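PDB 3WKY: prophenoloxidase b from Marsupenaeus japonicus, which is a type 3 copper protein, the precursor of a phenoloxidase that probably hydroxylates monophenols and oxidises o-diphenols at a dicopper centre. Local coordinates for residues I423-V428 with Y487-N492; F593-D598 with H652-L657. One frame throughout, in Å; residues are numbered along the deposited sequence. Where two conformers were deposited one is given.

How the contacts relate
Contact 1 (423-428 with 487-492) and contact 2 (593-598 with 652-657) belong to two different beta sheets of the C-terminal Ig-like domain of the hemocyanin family, and their centres lie 8 Å apart. The sheets are packed through Val425, Val428 and Ile489 on one side and Val594, Ala596 and Met656 on the other. Val425 N probably donates a hydrogen bond to Pro653 O at 3.0 Å, and Met656 CE reaches to 3.3 Å from Val425 O. Ile423 O also packs on Asn654 CB. Neither contact includes a residue of the dicopper site, whose histidines lie earlier in the chain; the sugars near both are N-linked glycans.

Contact 1. Residues I423-V428 with Y487-N492; sequences ITVLNV and YTITVN. With NAG (2-acetamido-2-deoxy-beta-D-glucopyranose), chain I.
Thr424 and Asn492 exchange two backbone hydrogen bonds at one end of this antiparallel strand pair: Thr424 N gives to Asn492 O at 3.0 Å, and Asn492 N gives to Thr424 O. Further along, Thr490 O is gripped by two donors, Leu426 N at 2.7 Å and Asn427 N at 3.2 Å, the second bond being longer and more bent. Thr490 N returns a bond to Asn427 O. Leu426 and Asn427 both facing Thr490 make a classic beta bulge, which shifts the register by one residue in the edge strand 424-432 of a three-stranded sheet in the Ig-like domain. The apolar contacts lie on the face carrying Val425, Val428, Ile489 and Val491. Ile489 CD1 lies beside Val428 CG1 at 3.7 Å, while its CG2, anti to the backbone N, meets Val425 CG1. Val594 of strand 588-598 and Met656 of strand 655-664 pack against this face. On the other face Asn427 CB meets Thr490 CB at 3.7 Å. From the bulge, Leu426 points toward the other strand and its CD1 meets Asn492 CB. Asn427 ND2 is bonded covalently to C1 of the N-acetylglucosamine, and its OD1 accepts from Val428 N at 2.9 Å in a strongly bent bond, which may restrain the glycosylated amide a little. One water joins the two strands beside the sugar, accepting from Asn427 ND2 and hydrogen-bonding Thr490 OG1 at 2.8 Å.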
loop_
_atom_site.group_PDB
_atom_site.type_symbol
_atom_site.label_atom_id
_atom_site.label_comp_id
_atom_site.label_asym_id
_atom_site.label_seq_id
_atom_site.Cartn_x
_atom_site.Cartn_y
_atom_site.Cartn_z
ATOM N N ILE A 423 1.098 54.428 -29.265
ATOM C CA ILE A 423 2.190 54.068 -30.170
ATOM C C ILE A 423 1.909 52.739 -30.865
ATOM O O ILE A 423 1.452 51.796 -30.228
ATOM C CB ILE A 423 3.532 54.001 -29.418
ATOM C CG1 ILE A 423 3.856 55.361 -28.801
ATOM C CG2 ILE A 423 4.647 53.573 -30.342
ATOM C CD1 ILE A 423 3.904 56.480 -29.813
ATOM N N THR A 424 2.172 52.678 -32.170
ATOM C CA THR A 424 2.006 51.467 -32.969
ATOM C C THR A 424 3.353 50.769 -33.110
ATOM O O THR A 424 4.362 51.415 -33.381
ATOM C CB THR A 424 1.477 51.808 -34.396
ATOM O OG1 THR A 424 0.114 52.243 -34.316
ATOM C CG2 THR A 424 1.549 50.592 -35.303
ATOM N N VAL A 425 3.395 49.455 -32.908
ATOM C CA VAL A 425 4.631 48.726 -33.165
ATOM C C VAL A 425 4.608 48.170 -34.590
ATOM O O VAL A 425 3.691 47.427 -34.959
ATOM C CB VAL A 425 4.844 47.583 -32.144
ATOM C CG1 VAL A 425 6.114 46.809 -32.470
ATOM C CG2 VAL A 425 4.917 48.152 -30.739
ATOM N N LEU A 426 5.614 48.525 -35.390
ATOM C CA LEU A 426 5.603 48.195 -36.813
ATOM C C LEU A 426 6.506 47.027 -37.172
ATOM O O LEU A 426 6.216 46.276 -38.103
ATOM C CB LEU A 426 6.012 49.415 -37.650
ATOM C CG LEU A 426 5.047 50.596 -37.617
ATOM C CD1 LEU A 426 5.620 51.784 -38.396
ATOM C CD2 LEU A 426 3.711 50.180 -38.189
ATOM N N ASN A 427 7.616 46.888 -36.458
ATOM C CA ASN A 427 8.592 45.869 -36.810
ATOM C C ASN A 427 9.513 45.532 -35.649
ATOM O O ASN A 427 9.674 46.321 -34.711
ATOM C CB ASN A 427 9.440 46.332 -37.992
ATOM C CG ASN A 427 9.866 45.187 -38.886
ATOM O OD1 ASN A 427 9.699 44.014 -38.537
ATOM N ND2 ASN A 427 10.431 45.522 -40.045
ATOM N N VAL A 428 10.122 44.357 -35.724
ATOM C CA VAL A 428 11.043 43.903 -34.698
ATOM C C VAL A 428 12.108 43.095 -35.409
ATOM O O VAL A 428 11.788 42.273 -36.271
ATOM C CB VAL A 428 10.357 42.968 -33.669
ATOM C CG1 VAL A 428 11.346 42.567 -32.594
ATOM C CG2 VAL A 428 9.133 43.620 -33.033
ATOM N N TYR A 487 18.669 44.320 -30.523
ATOM C CA TYR A 487 17.389 44.241 -31.214
ATOM C C TYR A 487 16.929 45.652 -31.561
ATOM O O TYR A 487 17.300 46.612 -30.884
ATOM C CB TYR A 487 16.323 43.492 -30.392
ATOM C CG TYR A 487 15.918 44.169 -29.103
ATOM C CD1 TYR A 487 15.020 45.227 -29.101
ATOM C CD2 TYR A 487 16.407 43.724 -27.878
ATOM C CE1 TYR A 487 14.654 45.848 -27.931
ATOM C CE2 TYR A 487 16.031 44.335 -26.697
ATOM C CZ TYR A 487 15.158 45.387 -26.726
ATOM O OH TYR A 487 14.786 46.005 -25.554
ATOM N N THR A 488 16.121 45.772 -32.606
ATOM C CA THR A 488 15.572 47.072 -32.975
ATOM C C THR A 488 14.063 46.983 -33.129
ATOM O O THR A 488 13.546 46.089 -33.813
ATOM C CB THR A 488 16.212 47.610 -34.265
ATOM O OG1 THR A 488 17.618 47.784 -34.050
ATOM C CG2 THR A 488 15.593 48.963 -34.654
ATOM N N ILE A 489 13.365 47.900 -32.467
ATOM C CA ILE A 489 11.926 47.981 -32.570
ATOM C C ILE A 489 11.593 49.201 -33.425
ATOM O O ILE A 489 12.059 50.303 -33.140
ATOM C CB ILE A 489 11.268 48.170 -31.193
ATOM C CG1 ILE A 489 11.774 47.114 -30.193
ATOM C CG2 ILE A 489 9.745 48.122 -31.317
ATOM C CD1 ILE A 489 11.607 45.676 -30.671
ATOM N N THR A 490 10.802 48.992 -34.470
ATOM C CA THR A 490 10.319 50.104 -35.287
ATOM C C THR A 490 8.917 50.456 -34.809
ATOM O O THR A 490 8.035 49.588 -34.773
ATOM C CB THR A 490 10.273 49.714 -36.769
ATOM O OG1 THR A 490 11.580 49.292 -37.194
ATOM C CG2 THR A 490 9.830 50.905 -37.632
ATOM N N VAL A 491 8.707 51.714 -34.423
ATOM C CA VAL A 491 7.393 52.142 -33.957
ATOM C C VAL A 491 6.889 53.358 -34.738
ATOM O O VAL A 491 7.659 54.025 -35.428
ATOM C CB VAL A 491 7.387 52.476 -32.462
ATOM C CG1 VAL A 491 7.934 51.302 -31.644
ATOM C CG2 VAL A 491 8.197 53.729 -32.184
ATOM N N ASN A 492 5.595 53.631 -34.624
ATOM C CA ASN A 492 5.034 54.860 -35.172
ATOM C C ASN A 492 4.246 55.622 -34.129
ATOM O O ASN A 492 3.413 55.048 -33.420
ATOM C CB ASN A 492 4.137 54.587 -36.381
ATOM C CG ASN A 492 3.703 55.875 -37.077
ATOM O OD1 ASN A 492 4.547 56.657 -37.514
ATOM N ND2 ASN A 492 2.389 56.104 -37.173
HETATM C C1 NAG I . 10.884 44.344 -40.742
HETATM C C2 NAG I . 10.243 44.524 -42.114
HETATM C C3 NAG I . 10.609 43.357 -43.024
HETATM C C4 NAG I . 12.103 43.044 -42.982
HETATM C C5 NAG I . 12.706 43.120 -41.579
HETATM C C6 NAG I . 14.229 43.057 -41.685
HETATM C C7 NAG I . 8.213 45.844 -42.074
HETATM C C8 NAG I . 6.714 45.877 -41.995
HETATM N N2 NAG I . 8.800 44.653 -41.993
HETATM O O3 NAG I . 10.249 43.683 -44.350
HETATM O O4 NAG I . 12.317 41.740 -43.475
HETATM O O5 NAG I . 12.290 44.288 -40.896
HETATM O O6 NAG I . 14.835 44.281 -41.328
HETATM O O7 NAG I . 8.856 46.886 -42.201
HETATM O O HOH W 1 11.680 48.325 -39.862
#

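Contact 2. Residues F593-D598 with H652-L657; sequences FVMATD and HPNMML. With NAG (2-acetamido-2-deoxy-beta-D-glucopyranose), chain E.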
loop_
_atom_site.group_PDB
_atom_site.type_symbol
_atom_site.label_atom_id
_atom_site.label_comp_id
_atom_site.label_asym_id
_atom_site.label_seq_id
_atom_site.Cartn_x
_atom_site.Cartn_y
_atom_site.Cartn_z
ATOM N N PHE A 593 7.842 38.621 -27.596
ATOM C CA PHE A 593 6.678 39.504 -27.496
ATOM C C PHE A 593 7.137 40.927 -27.205
ATOM O O PHE A 593 7.975 41.141 -26.322
ATOM C CB PHE A 593 5.765 39.007 -26.358
ATOM C CG PHE A 593 4.659 39.981 -25.947
ATOM C CD1 PHE A 593 4.909 41.018 -25.039
ATOM C CD2 PHE A 593 3.367 39.806 -26.406
ATOM C CE1 PHE A 593 3.898 41.884 -24.641
ATOM C CE2 PHE A 593 2.341 40.669 -26.016
ATOM C CZ PHE A 593 2.608 41.707 -25.124
ATOM N N VAL A 594 6.584 41.899 -27.932
ATOM C CA VAL A 594 6.949 43.305 -27.748
ATOM C C VAL A 594 5.696 44.153 -27.559
ATOM O O VAL A 594 4.785 44.109 -28.389
ATOM C CB VAL A 594 7.719 43.853 -28.984
ATOM C CG1 VAL A 594 8.100 45.330 -28.777
ATOM C CG2 VAL A 594 8.944 43.001 -29.276
ATOM N N MET A 595 5.647 44.930 -26.477
ATOM C CA MET A 595 4.545 45.864 -26.281
ATOM C C MET A 595 5.032 47.284 -25.995
ATOM O O MET A 595 5.933 47.496 -25.178
ATOM C CB MET A 595 3.632 45.399 -25.148
ATOM C CG MET A 595 2.433 46.300 -24.907
ATOM S SD MET A 595 1.452 45.688 -23.514
ATOM C CE MET A 595 0.008 46.756 -23.565
ATOM N N ALA A 596 4.446 48.257 -26.687
ATOM C CA ALA A 596 4.722 49.666 -26.400
ATOM C C ALA A 596 3.581 50.199 -25.543
ATOM O O ALA A 596 2.421 50.217 -25.966
ATOM C CB ALA A 596 4.846 50.473 -27.700
ATOM N N THR A 597 3.905 50.632 -24.332
ATOM C CA THR A 597 2.856 51.109 -23.445
ATOM C C THR A 597 3.041 52.586 -23.125
ATOM O O THR A 597 4.155 53.103 -23.088
ATOM C CB THR A 597 2.800 50.274 -22.152
ATOM O OG1 THR A 597 1.647 50.633 -21.384
ATOM C CG2 THR A 597 4.023 50.520 -21.346
ATOM N N ASP A 598 1.918 53.281 -22.951
ATOM C CA ASP A 598 1.959 54.704 -22.638
ATOM C C ASP A 598 2.508 54.885 -21.229
ATOM O O ASP A 598 2.225 54.077 -20.338
ATOM C CB ASP A 598 0.563 55.323 -22.719
ATOM C CG ASP A 598 -0.084 55.150 -24.085
ATOM O OD1 ASP A 598 0.643 55.101 -25.106
ATOM O OD2 ASP A 598 -1.333 55.066 -24.125
ATOM N N HIS A 652 -4.200 44.276 -30.765
ATOM C CA HIS A 652 -3.589 45.506 -30.250
ATOM C C HIS A 652 -2.441 46.022 -31.114
ATOM O O HIS A 652 -1.405 45.373 -31.234
ATOM C CB HIS A 652 -3.123 45.280 -28.804
ATOM C CG HIS A 652 -4.212 44.791 -27.902
ATOM N ND1 HIS A 652 -4.371 43.458 -27.579
ATOM C CD2 HIS A 652 -5.228 45.448 -27.293
ATOM C CE1 HIS A 652 -5.424 43.322 -26.795
ATOM N NE2 HIS A 652 -5.965 44.514 -26.609
ATOM N N PRO A 653 -2.627 47.202 -31.736
ATOM C CA PRO A 653 -1.587 47.755 -32.609
ATOM C C PRO A 653 -0.294 48.076 -31.861
ATOM O O PRO A 653 0.759 48.149 -32.506
ATOM C CB PRO A 653 -2.220 49.053 -33.143
ATOM C CG PRO A 653 -3.692 48.865 -32.967
ATOM C CD PRO A 653 -3.845 48.035 -31.725
ATOM N N ASN A 654 -0.372 48.262 -30.540
ATOM C CA ASN A 654 0.826 48.513 -29.733
ATOM C C ASN A 654 1.526 47.232 -29.275
ATOM O O ASN A 654 2.437 47.280 -28.442
ATOM C CB ASN A 654 0.525 49.405 -28.525
ATOM C CG ASN A 654 -0.557 48.834 -27.623
ATOM O OD1 ASN A 654 -1.486 48.161 -28.087
ATOM N ND2 ASN A 654 -0.449 49.112 -26.326
ATOM N N MET A 655 1.107 46.095 -29.823
ATOM C CA MET A 655 1.794 44.838 -29.551
ATOM C C MET A 655 2.207 44.165 -30.841
ATOM O O MET A 655 1.471 44.201 -31.839
ATOM C CB MET A 655 0.896 43.875 -28.770
ATOM C CG MET A 655 0.319 44.392 -27.474
ATOM S SD MET A 655 -0.710 43.043 -26.801
ATOM C CE MET A 655 -1.540 43.884 -25.457
ATOM N N MET A 656 3.379 43.540 -30.824
ATOM C CA MET A 656 3.825 42.737 -31.963
ATOM C C MET A 656 4.480 41.448 -31.483
ATOM O O MET A 656 5.204 41.444 -30.487
ATOM C CB MET A 656 4.790 43.526 -32.858
ATOM C CG MET A 656 5.374 42.721 -34.022
ATOM S SD MET A 656 5.926 43.784 -35.396
ATOM C CE MET A 656 4.347 44.350 -36.043
ATOM N N LEU A 657 4.220 40.355 -32.192
ATOM C CA LEU A 657 4.813 39.067 -31.837
ATOM C C LEU A 657 5.901 38.678 -32.827
ATOM O O LEU A 657 5.624 38.335 -33.978
ATOM C CB LEU A 657 3.744 37.977 -31.785
ATOM C CG LEU A 657 4.238 36.602 -31.336
ATOM C CD1 LEU A 657 4.628 36.652 -29.854
ATOM C CD2 LEU A 657 3.183 35.520 -31.606
HETATM C C1 NAG E . -2.759 58.790 -25.631
HETATM C C2 NAG E . -3.681 58.015 -24.670
HETATM C C3 NAG E . -4.338 58.831 -23.549
HETATM C C4 NAG E . -3.649 60.152 -23.229
HETATM C C5 NAG E . -3.269 60.838 -24.523
HETATM C C6 NAG E . -2.699 62.228 -24.256
HETATM C C7 NAG E . -4.714 56.154 -25.906
HETATM C C8 NAG E . -5.162 55.959 -27.326
HETATM N N2 NAG E . -4.758 57.401 -25.435
HETATM O O3 NAG E . -4.365 58.046 -22.377
HETATM O O4 NAG E . -4.515 60.986 -22.492
HETATM O O5 NAG E . -2.295 60.031 -25.135
HETATM O O6 NAG E . -1.627 62.125 -23.344
HETATM O O7 NAG E . -4.342 55.182 -25.248
#
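Asn654, the residue most buried by this contact, holds Ala596 through both backbone and side chain. Its O accepts from Ala596 N at 2.8 Å, and its ND2 gives to Ala596 O at 3.1 Å, with that oxygen close to the amide plane. A chi1 of 57° places CG on the side of Ala596 O, within reach of this bond. ND2 has a second acceptor in Leu419 O. An alanine here lacks the amide, and would probably leave Ala596 O and Leu419 O without their shared donor and open a gap beside Met595 CE. Asn654 lies in a type I turn, His652 to Met655, that leads into strand 655-664. Phe593 meets Met655 obliquely in a Met-aromatic contact: Met655 SD comes within 3.9 Å of Phe593 CE2 and 4.0 Å of CZ. Beyond CG the Met655 chain is extended and runs beside the equally extended Met595, the two CE methyls 3.8 Å apart. Val594 and Met656, with side chains on the opposite face of the sheet from Met595 and Met655, exchange two backbone bonds, Val594 N to Met656 O and Met656 N to Val594 O, as an antiparallel hydrogen-bonded pair. Strand 501-509 continues the sheet beyond 593-598. Helix 645-650 packs on Phe593, Met655 and Leu657, whereas Val594, Ala596 and Met656 face strand 424-432.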